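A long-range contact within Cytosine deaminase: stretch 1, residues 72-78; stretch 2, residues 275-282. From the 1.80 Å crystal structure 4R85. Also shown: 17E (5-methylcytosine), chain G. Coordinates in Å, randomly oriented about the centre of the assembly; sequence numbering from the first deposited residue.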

# COMPACT_ATOMS: atom_id res chain seq x y z
N ARG A 72 21.05 6.19 -2.04
CA ARG A 72 21.34 4.83 -1.59
C ARG A 72 20.85 4.54 -0.17
O ARG A 72 20.51 3.40 0.15
CB ARG A 72 22.84 4.54 -1.66
CG ARG A 72 23.46 4.65 -3.04
CD ARG A 72 24.95 4.42 -2.95
NE ARG A 72 25.73 5.53 -3.50
CZ ARG A 72 26.08 6.61 -2.83
NH1 ARG A 72 25.72 6.76 -1.56
NH2 ARG A 72 26.80 7.56 -3.42
N SER A 73 20.83 5.57 0.67
CA SER A 73 20.50 5.37 2.07
C SER A 73 18.99 5.47 2.31
O SER A 73 18.51 5.08 3.37
CB SER A 73 21.23 6.39 2.94
OG SER A 73 20.78 7.71 2.67
N GLY A 74 18.27 6.00 1.33
CA GLY A 74 16.84 6.22 1.44
C GLY A 74 16.46 7.22 2.52
O GLY A 74 15.44 7.05 3.20
N THR A 75 17.29 8.25 2.69
CA THR A 75 17.05 9.28 3.70
C THR A 75 16.68 10.62 3.08
O THR A 75 16.99 10.89 1.91
CB THR A 75 18.26 9.49 4.64
OG1 THR A 75 19.39 9.96 3.88
CG2 THR A 75 18.63 8.20 5.35
N LEU A 76 16.00 11.44 3.88
CA LEU A 76 15.68 12.81 3.50
C LEU A 76 16.96 13.54 3.11
O LEU A 76 17.01 14.24 2.10
CB LEU A 76 15.02 13.54 4.67
CG LEU A 76 14.80 15.03 4.47
CD1 LEU A 76 13.83 15.26 3.31
CD2 LEU A 76 14.28 15.69 5.76
N PHE A 77 18.00 13.38 3.93
CA PHE A 77 19.21 14.19 3.76
C PHE A 77 20.02 13.83 2.53
O PHE A 77 20.50 14.72 1.83
CB PHE A 77 20.07 14.16 5.02
CG PHE A 77 19.29 14.50 6.27
CD1 PHE A 77 19.15 13.57 7.30
CD2 PHE A 77 18.66 15.72 6.39
CE1 PHE A 77 18.41 13.88 8.43
CE2 PHE A 77 17.92 16.04 7.52
CZ PHE A 77 17.80 15.11 8.54
N GLU A 78 20.19 12.54 2.26
CA GLU A 78 20.83 12.15 1.00
C GLU A 78 19.97 12.61 -0.17
O GLU A 78 20.48 13.03 -1.20
CB GLU A 78 21.12 10.65 0.92
CG GLU A 78 21.84 10.28 -0.38
CD GLU A 78 22.32 8.85 -0.47
OE1 GLU A 78 22.76 8.46 -1.57
OE2 GLU A 78 22.28 8.11 0.55
N1 17E G . 12.27 17.73 0.05
C2 17E G . 11.98 17.60 1.34
O2 17E G . 12.59 18.43 2.25
N3 17E G . 11.11 16.69 1.78
C4 17E G . 10.50 15.86 0.92
N4 17E G . 9.57 14.89 1.40
C5 17E G . 10.76 15.96 -0.45
C6 17E G . 11.68 16.92 -0.86
CM5 17E G . 10.09 15.04 -1.42
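Stretch 2, residues 275-282: IHLQGRFD

How does the backbone of stretch 2 run past stretch 1? Ile 275 to Leu 277 are the last turn of a helix, and Gln 278 is the first residue to leave helical geometry; Gly 279, with its positive phi of 72°, continues the chain as loop through Asp 282. Stretch 1 has the reverse order, loop first and then a helix from Leu 76, and the two chains run roughly at right angles. The backbones come nearest at Thr 75 and Leu 277, whose CA atoms are 5.1 Å apart.

What polar links join the two? No direct hydrogen bond crosses, but water 1 bridges the backbones, accepting from Leu 76 N at 2.8 Å and donating to Leu 277 O at 2.8 Å. Arg 280 NE is 3.1 Å from Gly 74 O, yet the angle is poor; its proton goes instead to His 276 O at 2.8 Å, within stretch 2. The side chain of Arg 280 thus folds back on its own helix end.

Why does Gly 74 fit here? The guanidinium of Arg 280 lays one face against Gly 74 C and Ser 73 O, while Gly 74 O sits over one face of the His 276 ring. A CB on Gly 74 would point toward stretch 2 and clash with Arg 280 NH2 at 2.6 Å; its phi of 63° also favours glycine.

Where do the side chains pack without polar bonds? Leu 277 CD2 packs against backbone, 3.4 Å from Gly 74 O, 3.8 Å from Thr 75 C and 3.9 Å from Leu 76 N. Farther along, Phe 281 CZ lies 3.9 Å from Thr 75 CG2 and 4.1 Å from Phe 77 CD1, meeting the Phe 77 ring at its edge. Thr 75 CG2 also touches Arg 280 CB at 4.0 Å.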

# COMPACT_ATOMS: atom_id res chain seq x y z
N ILE A 275 6.94 6.50 5.53
CA ILE A 275 7.32 5.14 5.92
C ILE A 275 8.66 4.76 5.26
O ILE A 275 9.44 3.99 5.81
CB ILE A 275 6.21 4.12 5.58
CG1 ILE A 275 6.44 2.82 6.34
CG2 ILE A 275 6.11 3.89 4.08
CD1 ILE A 275 6.06 2.93 7.83
N HIS A 276 8.93 5.34 4.10
CA HIS A 276 10.18 5.11 3.38
C HIS A 276 11.35 5.93 3.96
O HIS A 276 12.42 5.39 4.21
CB HIS A 276 9.97 5.42 1.89
CG HIS A 276 11.23 5.52 1.08
ND1 HIS A 276 12.07 4.44 0.87
CD2 HIS A 276 11.78 6.56 0.40
CE1 HIS A 276 13.09 4.82 0.12
NE2 HIS A 276 12.94 6.10 -0.18
N LEU A 277 11.13 7.22 4.19
CA LEU A 277 12.21 8.11 4.63
C LEU A 277 12.44 8.12 6.14
O LEU A 277 13.53 8.43 6.60
CB LEU A 277 11.95 9.55 4.17
CG LEU A 277 11.93 9.85 2.68
CD1 LEU A 277 11.74 11.33 2.49
CD2 LEU A 277 13.25 9.39 2.02
N GLN A 278 11.40 7.83 6.91
CA GLN A 278 11.51 7.87 8.37
C GLN A 278 11.88 6.50 8.93
O GLN A 278 11.81 5.49 8.22
CB GLN A 278 10.19 8.36 9.01
CG GLN A 278 9.69 9.69 8.46
CD GLN A 278 10.69 10.81 8.62
OE1 GLN A 278 11.23 11.02 9.71
NE2 GLN A 278 10.96 11.53 7.53
N GLY A 279 12.24 6.47 10.21
CA GLY A 279 12.67 5.24 10.84
C GLY A 279 14.05 4.77 10.39
O GLY A 279 14.48 3.68 10.76
N ARG A 280 14.75 5.58 9.60
CA ARG A 280 16.05 5.17 9.04
C ARG A 280 17.20 5.27 10.03
O ARG A 280 18.29 4.75 9.78
CB ARG A 280 16.39 6.03 7.81
CG ARG A 280 15.46 5.81 6.61
CD ARG A 280 15.86 4.56 5.82
NE ARG A 280 14.99 4.36 4.67
CZ ARG A 280 15.16 3.42 3.75
NH1 ARG A 280 16.19 2.58 3.86
NH2 ARG A 280 14.31 3.31 2.74
N PHE A 281 16.97 5.97 11.14
CA PHE A 281 18.02 6.14 12.13
C PHE A 281 17.75 5.33 13.39
O PHE A 281 18.49 5.45 14.38
CB PHE A 281 18.23 7.63 12.42
CG PHE A 281 18.56 8.43 11.19
CD1 PHE A 281 17.58 9.20 10.57
CD2 PHE A 281 19.82 8.34 10.62
CE1 PHE A 281 17.88 9.90 9.41
CE2 PHE A 281 20.12 9.05 9.47
CZ PHE A 281 19.15 9.83 8.86
N ASP A 282 16.70 4.52 13.35
CA ASP A 282 16.47 3.51 14.38
C ASP A 282 17.13 2.21 13.97
O ASP A 282 17.40 1.98 12.79
CB ASP A 282 14.97 3.20 14.51
CG ASP A 282 14.20 4.25 15.27
OD1 ASP A 282 14.80 5.08 15.99
OD2 ASP A 282 12.95 4.22 15.16
O HOH W 1 15.25 10.62 6.45